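Local coordinates for Serine/threonine protein phosphatase Stp1 (Streptococcus agalactiae, PDB 2PK0), which dephosphorylates phosphoserine and phosphothreonine residues as a magnesium-dependent PP2C-family phosphatase, probably acting in bacterial signalling, at residues A32-I37 with S73-W78; E54-D59 with M102-E107; V81-E86 with Q169-A174; Q223-L228 with V240-V245. All coordinates share one frame; numbering follows the deposited sequence.

Interaction 1: A32-I37 with S73-W78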
loop_
_atom_site.group_PDB
_atom_site.type_symbol
_atom_site.label_atom_id
_atom_site.label_comp_id
_atom_site.label_asym_id
_atom_site.label_seq_id
_atom_site.Cartn_x
_atom_site.Cartn_y
_atom_site.Cartn_z
ATOM N N ALA A 32 10.760 -20.227 -1.844
ATOM C CA ALA A 32 10.731 -20.765 -0.500
ATOM C C ALA A 32 9.327 -20.659 0.138
ATOM O O ALA A 32 9.155 -20.936 1.308
ATOM C CB ALA A 32 11.782 -20.098 0.351
ATOM N N GLY A 33 8.328 -20.271 -0.642
ATOM C CA GLY A 33 6.967 -20.223 -0.153
ATOM C C GLY A 33 6.572 -18.894 0.468
ATOM O O GLY A 33 5.469 -18.760 0.993
ATOM N N VAL A 34 7.450 -17.901 0.408
ATOM C CA VAL A 34 7.171 -16.639 1.087
ATOM C C VAL A 34 6.276 -15.744 0.241
ATOM O O VAL A 34 6.703 -15.317 -0.832
ATOM C CB VAL A 34 8.472 -15.889 1.446
ATOM C CG1 VAL A 34 8.176 -14.697 2.336
ATOM C CG2 VAL A 34 9.432 -16.842 2.119
ATOM N N PRO A 35 5.050 -15.441 0.730
ATOM C CA PRO A 35 4.140 -14.597 -0.023
ATOM C C PRO A 35 4.569 -13.140 0.004
ATOM O O PRO A 35 5.130 -12.690 0.999
ATOM C CB PRO A 35 2.794 -14.740 0.709
ATOM C CG PRO A 35 3.045 -15.478 1.943
ATOM C CD PRO A 35 4.499 -15.830 2.040
ATOM N N LEU A 36 4.299 -12.417 -1.084
ATOM C CA LEU A 36 4.516 -10.989 -1.138
ATOM C C LEU A 36 3.299 -10.330 -1.769
ATOM O O LEU A 36 2.774 -10.805 -2.766
ATOM C CB LEU A 36 5.767 -10.684 -1.958
ATOM C CG LEU A 36 6.169 -9.223 -2.160
ATOM C CD1 LEU A 36 6.939 -8.668 -0.966
ATOM C CD2 LEU A 36 6.991 -9.103 -3.405
ATOM N N ILE A 37 2.858 -9.227 -1.180
ATOM C CA ILE A 37 1.706 -8.483 -1.651
ATOM C C ILE A 37 2.222 -7.119 -2.007
ATOM O O ILE A 37 2.913 -6.490 -1.207
ATOM C CB ILE A 37 0.694 -8.308 -0.535
ATOM C CG1 ILE A 37 0.075 -9.653 -0.162
ATOM C CG2 ILE A 37 -0.378 -7.320 -0.931
ATOM C CD1 ILE A 37 -0.569 -9.644 1.171
ATOM N N SER A 73 16.101 -10.342 6.833
ATOM C CA SER A 73 17.192 -9.452 6.494
ATOM C C SER A 73 17.523 -9.533 5.009
ATOM O O SER A 73 17.976 -8.549 4.415
ATOM C CB SER A 73 18.422 -9.804 7.342
ATOM O OG SER A 73 18.805 -11.162 7.156
ATOM N N GLU A 74 17.283 -10.703 4.419
ATOM C CA GLU A 74 17.530 -10.928 3.001
ATOM C C GLU A 74 16.425 -10.276 2.169
ATOM O O GLU A 74 16.673 -9.684 1.100
ATOM C CB GLU A 74 17.581 -12.427 2.704
ATOM C CG GLU A 74 18.532 -13.232 3.590
ATOM C CD GLU A 74 18.510 -14.734 3.290
ATOM O OE1 GLU A 74 17.487 -15.414 3.562
ATOM O OE2 GLU A 74 19.536 -15.240 2.793
ATOM N N ILE A 75 15.207 -10.390 2.682
ATOM C CA ILE A 75 14.035 -9.793 2.081
ATOM C C ILE A 75 14.137 -8.265 2.159
ATOM O O ILE A 75 13.799 -7.557 1.193
ATOM C CB ILE A 75 12.758 -10.351 2.765
ATOM C CG1 ILE A 75 12.554 -11.795 2.334
ATOM C CG2 ILE A 75 11.510 -9.565 2.394
ATOM C CD1 ILE A 75 11.532 -12.507 3.117
ATOM N N ARG A 76 14.636 -7.764 3.289
ATOM C CA ARG A 76 14.887 -6.322 3.457
ATOM C C ARG A 76 15.926 -5.766 2.463
ATOM O O ARG A 76 15.708 -4.717 1.868
ATOM C CB ARG A 76 15.313 -5.999 4.887
ATOM C CG ARG A 76 15.257 -4.526 5.190
ATOM C CD ARG A 76 16.131 -4.124 6.358
ATOM N NE ARG A 76 17.519 -4.000 5.947
ATOM C CZ ARG A 76 18.218 -2.866 5.911
ATOM N NH1 ARG A 76 17.679 -1.706 6.275
ATOM N NH2 ARG A 76 19.483 -2.914 5.517
ATOM N N ASP A 77 17.038 -6.479 2.274
ATOM C CA ASP A 77 18.028 -6.080 1.268
ATOM C C ASP A 77 17.353 -6.007 -0.088
ATOM O O ASP A 77 17.539 -5.036 -0.809
ATOM C CB ASP A 77 19.209 -7.066 1.180
ATOM C CG ASP A 77 20.157 -6.979 2.367
ATOM O OD1 ASP A 77 20.144 -5.968 3.113
ATOM O OD2 ASP A 77 20.934 -7.943 2.543
ATOM N N TRP A 78 16.559 -7.032 -0.403
ATOM C CA TRP A 78 15.851 -7.110 -1.671
ATOM C C TRP A 78 14.895 -5.920 -1.915
ATOM O O TRP A 78 14.816 -5.407 -3.035
ATOM C CB TRP A 78 15.107 -8.443 -1.793
ATOM C CG TRP A 78 14.413 -8.637 -3.113
ATOM C CD1 TRP A 78 14.937 -9.213 -4.240
ATOM C CD2 TRP A 78 13.065 -8.255 -3.450
ATOM N NE1 TRP A 78 14.014 -9.202 -5.254
ATOM C CE2 TRP A 78 12.856 -8.619 -4.802
ATOM C CE3 TRP A 78 12.022 -7.624 -2.747
ATOM C CZ2 TRP A 78 11.632 -8.388 -5.463
ATOM C CZ3 TRP A 78 10.808 -7.386 -3.411
ATOM C CH2 TRP A 78 10.627 -7.777 -4.751
#
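In the αββα sandwich of the PP2C fold, Val34, just before strand 35-43, and Leu36 within it meet Ile75 and Trp78 of helix 72-96, which lies over the outer face of one of the two central sheets. Ile75 and Trp78 stand about one turn apart, while Val34 and Leu36 are two residues apart along an extended backbone, and this spacing sets up two separate apolar contacts. In the first, Val34 and Ile75 reach toward each other tip to tip, with Val34 CG1 4.1 Å from Ile75 CD1. In the second, Leu36 approaches from the strand and the indole from the helix. The leucine methyl CD2 lies 4.1 Å from Trp78 CH2, at the far end of the six-membered ring, and comes to that ring obliquely. The indole gets there because CG of Trp78 is anti to the backbone N (chi1 -177°), which swings the ring off the helix toward the sheet. Its polar end is satisfied by another helix, since Trp78 NE1 hydrogen-bonds to Asp63 OD2. Trp64, an edge-to-face partner of Trp78, also gives its NE1 to the carbonyl of Val34, so the same tryptophan touches both sides of the contact. Ala110 and Val112 of strand 103-112 extend the apolar surface beneath Ile75. All four contacting residues are buried, and what joins them is carbon against carbon. The hold between strand and helix therefore rests on shape and exclusion of water, with directionality supplied by the polar bonds of Val34 and Trp78 to helix 48-64.

Interaction 2: E54-D59 with M102-E107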
loop_
_atom_site.group_PDB
_atom_site.type_symbol
_atom_site.label_atom_id
_atom_site.label_comp_id
_atom_site.label_asym_id
_atom_site.label_seq_id
_atom_site.Cartn_x
_atom_site.Cartn_y
_atom_site.Cartn_z
ATOM N N GLU A 54 1.127 -0.679 -12.697
ATOM C CA GLU A 54 1.251 -2.046 -13.201
ATOM C C GLU A 54 2.701 -2.502 -13.444
ATOM O O GLU A 54 3.018 -3.666 -13.229
ATOM C CB GLU A 54 0.390 -2.269 -14.445
ATOM C CG GLU A 54 0.406 -3.714 -14.941
ATOM C CD GLU A 54 -0.641 -3.994 -15.987
ATOM O OE1 GLU A 54 -1.419 -3.063 -16.310
ATOM O OE2 GLU A 54 -0.686 -5.147 -16.482
ATOM N N MET A 55 3.591 -1.600 -13.850
ATOM C CA MET A 55 4.983 -2.007 -14.097
ATOM C C MET A 55 5.748 -2.359 -12.822
ATOM O O MET A 55 6.383 -3.402 -12.749
ATOM C CB MET A 55 5.737 -0.941 -14.869
ATOM C CG MET A 55 6.934 -1.440 -15.626
ATOM S SD MET A 55 7.241 -0.316 -17.010
ATOM C CE MET A 55 6.597 -1.245 -18.433
ATOM N N THR A 56 5.668 -1.483 -11.826
ATOM C CA THR A 56 6.268 -1.720 -10.522
ATOM C C THR A 56 5.829 -3.056 -9.948
ATOM O O THR A 56 6.662 -3.898 -9.669
ATOM C CB THR A 56 5.866 -0.617 -9.542
ATOM O OG1 THR A 56 6.281 0.652 -10.059
ATOM C CG2 THR A 56 6.481 -0.846 -8.163
ATOM N N VAL A 57 4.521 -3.246 -9.811
ATOM C CA VAL A 57 3.949 -4.486 -9.296
ATOM C C VAL A 57 4.341 -5.737 -10.105
ATOM O O VAL A 57 4.769 -6.722 -9.525
ATOM C CB VAL A 57 2.381 -4.375 -9.152
ATOM C CG1 VAL A 57 1.741 -5.727 -8.826
ATOM C CG2 VAL A 57 1.995 -3.323 -8.096
ATOM N N THR A 58 4.227 -5.683 -11.432
ATOM C CA THR A 58 4.579 -6.834 -12.281
ATOM C C THR A 58 6.090 -7.151 -12.259
ATOM O O THR A 58 6.447 -8.280 -12.004
ATOM C CB THR A 58 4.036 -6.696 -13.746
ATOM O OG1 THR A 58 2.640 -6.398 -13.711
ATOM C CG2 THR A 58 4.213 -7.978 -14.556
ATOM N N ASP A 59 6.950 -6.150 -12.466
ATOM C CA ASP A 59 8.417 -6.321 -12.444
ATOM C C ASP A 59 8.990 -6.845 -11.123
ATOM O O ASP A 59 9.802 -7.784 -11.119
ATOM C CB ASP A 59 9.139 -5.012 -12.786
ATOM C CG ASP A 59 9.040 -4.641 -14.261
ATOM O OD1 ASP A 59 8.444 -5.409 -15.054
ATOM O OD2 ASP A 59 9.568 -3.562 -14.625
ATOM N N MET A 102 4.747 11.118 -14.302
ATOM C CA MET A 102 4.580 9.690 -14.067
ATOM C C MET A 102 5.193 9.265 -12.746
ATOM O O MET A 102 6.330 9.644 -12.424
ATOM C CB MET A 102 5.240 8.889 -15.178
ATOM C CG MET A 102 5.175 7.407 -14.966
ATOM S SD MET A 102 5.115 6.550 -16.521
ATOM C CE MET A 102 6.788 6.080 -16.657
ATOM N N GLY A 103 4.437 8.482 -11.980
ATOM C CA GLY A 103 4.935 7.977 -10.725
ATOM C C GLY A 103 3.922 7.130 -9.990
ATOM O O GLY A 103 2.735 7.145 -10.325
ATOM N N THR A 104 4.385 6.402 -8.978
ATOM C CA THR A 104 3.480 5.606 -8.178
ATOM C C THR A 104 3.845 5.555 -6.693
ATOM O O THR A 104 5.002 5.692 -6.336
ATOM C CB THR A 104 3.342 4.172 -8.731
ATOM O OG1 THR A 104 2.459 3.436 -7.880
ATOM C CG2 THR A 104 4.682 3.471 -8.783
ATOM N N THR A 105 2.855 5.368 -5.824
ATOM C CA THR A 105 3.155 4.977 -4.449
ATOM C C THR A 105 3.521 3.491 -4.438
ATOM O O THR A 105 3.262 2.779 -5.409
ATOM C CB THR A 105 1.954 5.145 -3.492
ATOM O OG1 THR A 105 0.973 4.136 -3.763
ATOM C CG2 THR A 105 1.337 6.508 -3.604
ATOM N N ILE A 106 4.097 3.008 -3.345
ATOM C CA ILE A 106 4.197 1.557 -3.155
ATOM C C ILE A 106 3.981 1.094 -1.710
ATOM O O ILE A 106 4.350 1.783 -0.757
ATOM C CB ILE A 106 5.520 0.956 -3.704
ATOM C CG1 ILE A 106 5.293 -0.497 -4.141
ATOM C CG2 ILE A 106 6.670 1.059 -2.685
ATOM C CD1 ILE A 106 6.571 -1.288 -4.338
ATOM N N GLU A 107 3.317 -0.052 -1.579
ATOM C CA GLU A 107 3.356 -0.862 -0.369
ATOM C C GLU A 107 3.749 -2.279 -0.767
ATOM O O GLU A 107 3.057 -2.925 -1.570
ATOM C CB GLU A 107 1.997 -0.908 0.351
ATOM C CG GLU A 107 1.383 0.427 0.726
ATOM C CD GLU A 107 2.302 1.314 1.552
ATOM O OE1 GLU A 107 3.068 0.804 2.387
ATOM O OE2 GLU A 107 2.279 2.542 1.358
#
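Thr56 meets Thr104 and Ile106 with no aromatic ring between them, and the flat groups nearby are peptide carbonyls, each gripped within its own segment. The hydroxyl of Thr104 lies in the plane of the Thr105 carbonyl and uses one of its lone pairs, with OG1 2.7 Å from Thr105 O. In the helix, Glu54 O is approached from opposite faces of its plane by the backbone N and the OG1 of Thr58, the latter tilted 25° from the carbonyl plane. Between the segments, Thr56 uses both its branches. Its OG1, held by Ala52 O one turn back in the helix, lies 3.5 Å from the methyl CG2 of Thr104, while its CG2 is 3.9 Å from Ile106 CD1. Placing CG2 of Thr56 anti to the backbone N (chi1 -58° for OG1) points the methyl to Ile106 and leaves the hydroxyl beside its own helix. With OG1 of Thr104 engaged by its own strand, a methyl is what that residue offers to the helix. Ile90 of helix 72-96 and Ala40 of strand 35-43 add to the apolar surroundings. Close by, Thr105 OG1 hydrogen-bonds to the backbone N of Asp41, a magnesium ligand, and Thr104 lies near the metal site. This is helix-on-sheet packing of the PP2C αββα sandwich, at the end of the sheet that borders the metal centre.

Interaction 3: V81-E86 with Q169-A174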
loop_
_atom_site.group_PDB
_atom_site.type_symbol
_atom_site.label_atom_id
_atom_site.label_comp_id
_atom_site.label_asym_id
_atom_site.label_seq_id
_atom_site.Cartn_x
_atom_site.Cartn_y
_atom_site.Cartn_z
ATOM N N VAL A 81 16.829 -2.526 -2.544
ATOM C CA VAL A 81 17.495 -2.585 -3.840
ATOM C C VAL A 81 16.519 -2.496 -5.032
ATOM O O VAL A 81 16.690 -1.632 -5.891
ATOM C CB VAL A 81 18.410 -3.824 -3.924
ATOM C CG1 VAL A 81 18.875 -4.088 -5.360
ATOM C CG2 VAL A 81 19.611 -3.650 -2.976
ATOM N N SER A 82 15.489 -3.350 -5.061
ATOM C CA SER A 82 14.502 -3.389 -6.160
ATOM C C SER A 82 13.714 -2.094 -6.337
ATOM O O SER A 82 13.360 -1.707 -7.452
ATOM C CB SER A 82 13.489 -4.515 -5.938
ATOM O OG SER A 82 14.129 -5.716 -5.549
ATOM N N ILE A 83 13.418 -1.438 -5.229
ATOM C CA ILE A 83 12.701 -0.178 -5.280
ATOM C C ILE A 83 13.560 0.938 -5.899
ATOM O O ILE A 83 13.053 1.761 -6.644
ATOM C CB ILE A 83 12.128 0.171 -3.890
ATOM C CG1 ILE A 83 11.028 -0.836 -3.546
ATOM C CG2 ILE A 83 11.591 1.595 -3.815
ATOM C CD1 ILE A 83 10.367 -0.549 -2.261
ATOM N N GLU A 84 14.866 0.932 -5.662
ATOM C CA GLU A 84 15.696 1.911 -6.340
ATOM C C GLU A 84 15.824 1.652 -7.842
ATOM O O GLU A 84 15.816 2.599 -8.636
ATOM C CB GLU A 84 17.067 2.068 -5.680
ATOM C CG GLU A 84 17.743 3.391 -6.034
ATOM C CD GLU A 84 16.748 4.554 -6.127
ATOM O OE1 GLU A 84 16.141 4.939 -5.086
ATOM O OE2 GLU A 84 16.579 5.089 -7.246
ATOM N N THR A 85 15.900 0.385 -8.243
ATOM C CA THR A 85 16.010 0.102 -9.658
ATOM C C THR A 85 14.700 0.404 -10.394
ATOM O O THR A 85 14.715 0.845 -11.539
ATOM C CB THR A 85 16.504 -1.332 -9.952
ATOM O OG1 THR A 85 15.451 -2.267 -9.708
ATOM C CG2 THR A 85 17.746 -1.677 -9.103
ATOM N N GLU A 86 13.575 0.217 -9.712
ATOM C CA GLU A 86 12.271 0.543 -10.274
ATOM C C GLU A 86 12.012 2.059 -10.323
ATOM O O GLU A 86 11.401 2.562 -11.269
ATOM C CB GLU A 86 11.178 -0.188 -9.495
ATOM C CG GLU A 86 9.974 -0.554 -10.315
ATOM C CD GLU A 86 10.260 -1.614 -11.373
ATOM O OE1 GLU A 86 11.214 -2.417 -11.212
ATOM O OE2 GLU A 86 9.502 -1.644 -12.372
ATOM N N GLN A 169 7.147 12.178 -2.003
ATOM C CA GLN A 169 7.944 11.258 -2.816
ATOM C C GLN A 169 7.122 10.161 -3.475
ATOM O O GLN A 169 6.079 9.772 -2.981
ATOM C CB GLN A 169 9.116 10.663 -2.045
ATOM C CG GLN A 169 8.748 9.808 -0.899
ATOM C CD GLN A 169 9.967 9.201 -0.265
ATOM O OE1 GLN A 169 11.044 9.168 -0.867
ATOM N NE2 GLN A 169 9.815 8.722 0.954
ATOM N N SER A 170 7.593 9.687 -4.616
ATOM C CA SER A 170 6.901 8.630 -5.310
ATOM C C SER A 170 7.956 7.898 -6.087
ATOM O O SER A 170 9.027 8.431 -6.312
ATOM C CB SER A 170 5.884 9.201 -6.286
ATOM O OG SER A 170 6.538 9.927 -7.316
ATOM N N ILE A 171 7.652 6.675 -6.490
ATOM C CA ILE A 171 8.537 5.926 -7.343
ATOM C C ILE A 171 8.387 6.460 -8.746
ATOM O O ILE A 171 7.267 6.579 -9.236
ATOM C CB ILE A 171 8.217 4.444 -7.270
ATOM C CG1 ILE A 171 8.867 3.874 -6.009
ATOM C CG2 ILE A 171 8.702 3.697 -8.528
ATOM C CD1 ILE A 171 8.384 2.511 -5.671
ATOM N N GLY A 172 9.522 6.810 -9.359
ATOM C CA GLY A 172 9.597 7.478 -10.663
ATOM C C GLY A 172 10.054 8.932 -10.570
ATOM O O GLY A 172 9.693 9.755 -11.412
ATOM N N GLN A 173 10.832 9.260 -9.542
ATOM C CA GLN A 173 11.315 10.624 -9.326
ATOM C C GLN A 173 12.841 10.709 -9.555
ATOM O O GLN A 173 13.540 9.683 -9.551
ATOM C CB GLN A 173 10.957 11.090 -7.907
ATOM C CG GLN A 173 11.617 10.240 -6.849
ATOM C CD GLN A 173 11.486 10.791 -5.456
ATOM O OE1 GLN A 173 12.364 10.580 -4.604
ATOM N NE2 GLN A 173 10.388 11.490 -5.200
ATOM N N ALA A 174 13.352 11.928 -9.738
ATOM C CA ALA A 174 14.773 12.120 -10.068
ATOM C C ALA A 174 15.749 11.718 -8.952
ATOM O O ALA A 174 16.709 10.997 -9.209
ATOM C CB ALA A 174 15.037 13.542 -10.518
#
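With chi1 at -68° in Ile83 and -81° in Ile171, both isoleucines place CG2 anti to the backbone N, and these branches do much of the touching. The side chains meet at about a right angle. Ile83 CG2 rests 3.8 Å from the terminal CD1 of Ile171, which the extended chi2 of 167° carries out to it. The other branch of this loop residue runs to the helix backbone instead: Ile171 CG2 lies 4.0 Å from Glu86 O, so one residue of the loop covers both a side chain and a main-chain group roughly one turn further along. The carboxylate of Glu86 leads away from the loop, toward Met55, Thr56 and Leu60 of helix 48-64, where its OE2 lies near Asp59 OD2, which is salt-bridged to Lys89. After Ile171 the chain turns at Gly172, which has a positive phi. Ile171 is itself probably tied to the sheet by a backbone hydrogen bond with Thr104, and its side chain also touches Ile106 of strand 103-112 and Ile90 of helix 72-96. The loop thus wedges one isoleucine between that helix and the sheet beneath it.

Interaction 4: Q223-L228 with V240-V245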
loop_
_atom_site.group_PDB
_atom_site.type_symbol
_atom_site.label_atom_id
_atom_site.label_comp_id
_atom_site.label_asym_id
_atom_site.label_seq_id
_atom_site.Cartn_x
_atom_site.Cartn_y
_atom_site.Cartn_z
ATOM N N GLN A 223 -15.344 -6.404 -0.089
ATOM C CA GLN A 223 -16.415 -5.847 -0.921
ATOM C C GLN A 223 -17.192 -4.771 -0.166
ATOM O O GLN A 223 -17.507 -3.726 -0.723
ATOM C CB GLN A 223 -17.353 -6.959 -1.435
ATOM C CG GLN A 223 -18.361 -6.515 -2.501
ATOM C CD GLN A 223 -17.718 -5.679 -3.608
ATOM O OE1 GLN A 223 -17.938 -4.457 -3.698
ATOM N NE2 GLN A 223 -16.899 -6.334 -4.453
ATOM N N ASP A 224 -17.451 -5.012 1.115
ATOM C CA ASP A 224 -18.128 -4.033 1.971
ATOM C C ASP A 224 -17.322 -2.769 2.196
ATOM O O ASP A 224 -17.886 -1.707 2.374
ATOM C CB ASP A 224 -18.440 -4.638 3.340
ATOM C CG ASP A 224 -19.605 -5.598 3.312
ATOM O OD1 ASP A 224 -20.268 -5.729 2.267
ATOM O OD2 ASP A 224 -19.863 -6.217 4.356
ATOM N N LEU A 225 -16.005 -2.898 2.205
ATOM C CA LEU A 225 -15.107 -1.761 2.363
ATOM C C LEU A 225 -15.170 -0.820 1.163
ATOM O O LEU A 225 -15.205 0.398 1.340
ATOM C CB LEU A 225 -13.668 -2.233 2.576
ATOM C CG LEU A 225 -13.251 -2.771 3.947
ATOM C CD1 LEU A 225 -11.781 -3.178 3.926
ATOM C CD2 LEU A 225 -13.462 -1.738 5.021
ATOM N N ILE A 226 -15.204 -1.372 -0.053
ATOM C CA ILE A 226 -15.203 -0.502 -1.222
ATOM C C ILE A 226 -16.591 0.072 -1.504
ATOM O O ILE A 226 -16.709 1.198 -2.004
ATOM C CB ILE A 226 -14.498 -1.128 -2.490
ATOM C CG1 ILE A 226 -15.360 -2.189 -3.155
ATOM C CG2 ILE A 226 -13.115 -1.709 -2.141
ATOM C CD1 ILE A 226 -16.272 -1.675 -4.225
ATOM N N THR A 227 -17.628 -0.705 -1.176
ATOM C CA THR A 227 -19.022 -0.266 -1.295
ATOM C C THR A 227 -19.235 0.947 -0.409
ATOM O O THR A 227 -19.720 1.977 -0.874
ATOM C CB THR A 227 -20.001 -1.387 -0.882
ATOM O OG1 THR A 227 -19.842 -2.503 -1.765
ATOM C CG2 THR A 227 -21.459 -0.920 -0.935
ATOM N N LEU A 228 -18.814 0.835 0.851
ATOM C CA LEU A 228 -18.854 1.962 1.786
ATOM C C LEU A 228 -18.023 3.163 1.329
ATOM O O LEU A 228 -18.463 4.298 1.463
ATOM C CB LEU A 228 -18.409 1.527 3.188
ATOM C CG LEU A 228 -18.605 2.580 4.280
ATOM C CD1 LEU A 228 -20.054 3.068 4.310
ATOM C CD2 LEU A 228 -18.166 2.069 5.641
ATOM N N VAL A 240 -7.525 -2.445 -1.934
ATOM C CA VAL A 240 -7.281 -2.978 -0.592
ATOM C C VAL A 240 -6.746 -4.412 -0.614
ATOM O O VAL A 240 -7.273 -5.272 -1.330
ATOM C CB VAL A 240 -8.569 -2.929 0.309
ATOM C CG1 VAL A 240 -8.232 -3.200 1.763
ATOM C CG2 VAL A 240 -9.273 -1.591 0.223
ATOM N N ALA A 241 -5.686 -4.665 0.153
ATOM C CA ALA A 241 -5.299 -6.034 0.499
ATOM C C ALA A 241 -5.608 -6.293 1.962
ATOM O O ALA A 241 -5.196 -5.525 2.843
ATOM C CB ALA A 241 -3.837 -6.257 0.249
ATOM N N LEU A 242 -6.331 -7.370 2.231
ATOM C CA LEU A 242 -6.599 -7.760 3.612
ATOM C C LEU A 242 -5.964 -9.095 3.878
ATOM O O LEU A 242 -6.068 -9.991 3.044
ATOM C CB LEU A 242 -8.090 -7.884 3.878
ATOM C CG LEU A 242 -8.960 -6.637 3.872
ATOM C CD1 LEU A 242 -10.401 -7.092 3.818
ATOM C CD2 LEU A 242 -8.711 -5.801 5.104
ATOM N N VAL A 243 -5.287 -9.211 5.025
ATOM C CA VAL A 243 -4.756 -10.480 5.499
ATOM C C VAL A 243 -5.355 -10.792 6.883
ATOM O O VAL A 243 -5.201 -10.011 7.806
ATOM C CB VAL A 243 -3.217 -10.462 5.620
ATOM C CG1 VAL A 243 -2.679 -11.873 5.871
ATOM C CG2 VAL A 243 -2.566 -9.840 4.383
ATOM N N TYR A 244 -6.035 -11.928 7.017
ATOM C CA TYR A 244 -6.586 -12.372 8.298
ATOM C C TYR A 244 -5.746 -13.515 8.884
ATOM O O TYR A 244 -5.393 -14.456 8.174
ATOM C CB TYR A 244 -8.042 -12.820 8.123
ATOM C CG TYR A 244 -8.631 -13.467 9.360
ATOM C CD1 TYR A 244 -8.825 -12.730 10.531
ATOM C CD2 TYR A 244 -9.002 -14.808 9.362
ATOM C CE1 TYR A 244 -9.360 -13.304 11.657
ATOM C CE2 TYR A 244 -9.523 -15.392 10.490
ATOM C CZ TYR A 244 -9.698 -14.634 11.630
ATOM O OH TYR A 244 -10.220 -15.212 12.754
ATOM N N VAL A 245 -5.437 -13.441 10.177
ATOM C CA VAL A 245 -4.552 -14.434 10.807
ATOM C C VAL A 245 -5.368 -15.475 11.544
ATOM O O VAL A 245 -5.920 -15.198 12.612
ATOM C CB VAL A 245 -3.576 -13.767 11.782
ATOM C CG1 VAL A 245 -2.604 -14.758 12.328
ATOM C CG2 VAL A 245 -2.827 -12.660 11.082
#
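Leu225 sends its side chain from helix 218-231 onto Val240 and Leu242 of strand 238-245, where the second helical layer packs on its sheet in the PP2C αββα sandwich. Its CB leaves the helix in the direction of the strand. CG follows with chi1 of -77°, anti to the carbonyl carbon, and the fully extended chi2 then pushes CD1 straight outward. CB and CG serve as the stem, and it is the methyl CD1 that makes the contact. It lies 4.2 Å from Val240 CG1 and also 4.2 Å from Leu242 CD1, so a single carbon spans two strand residues whose side chains lie on the same face of the sheet. The two meetings differ in direction: Leu225 and Leu242 come tip to tip, whereas Leu225 and Val240 cross at about a right angle. Around this point the leucine is flanked by Leu203 of the loop before helix 205-212 and by Ile208 and Val211 of that helix, and Asn222 packs against both Val240 and Leu242. The strand is held in its sheet by backbone hydrogen bonds of Val240 and Leu242 with Leu11 and Ser9 of strand 6-13. Just past Leu225 in the helix, Thr227 binds Gln223 O twice: its backbone N and its hydroxyl approach from opposite faces of the carbonyl plane, OG1 2.8 Å away and 40° out of that plane.

Overall arrangement
Interactions 1, 2 and 3 lie on one side of the sandwich, where helices 48-64 and 72-96 cover the sheet holding strands 35-43 and 103-112; interaction 4 represents the other helical layer. Interactions 2 and 3 are the nearest pair, with centres 9 Å apart. Interactions 1 and 3 share helix 72-96. Across the interface between the two sheets, Ile37 of interaction 1 packs on Val243 and Ala241 of interaction 4. Two magnesium ions, one held by Asp41 and Gly42 and the other by Asp41, Asp197 and Asp236, mark the active site; a magnesium ion is about 7 Å from the side chain of Thr104, 11 Å from that of Val240 and 12 Å from that of Ile171.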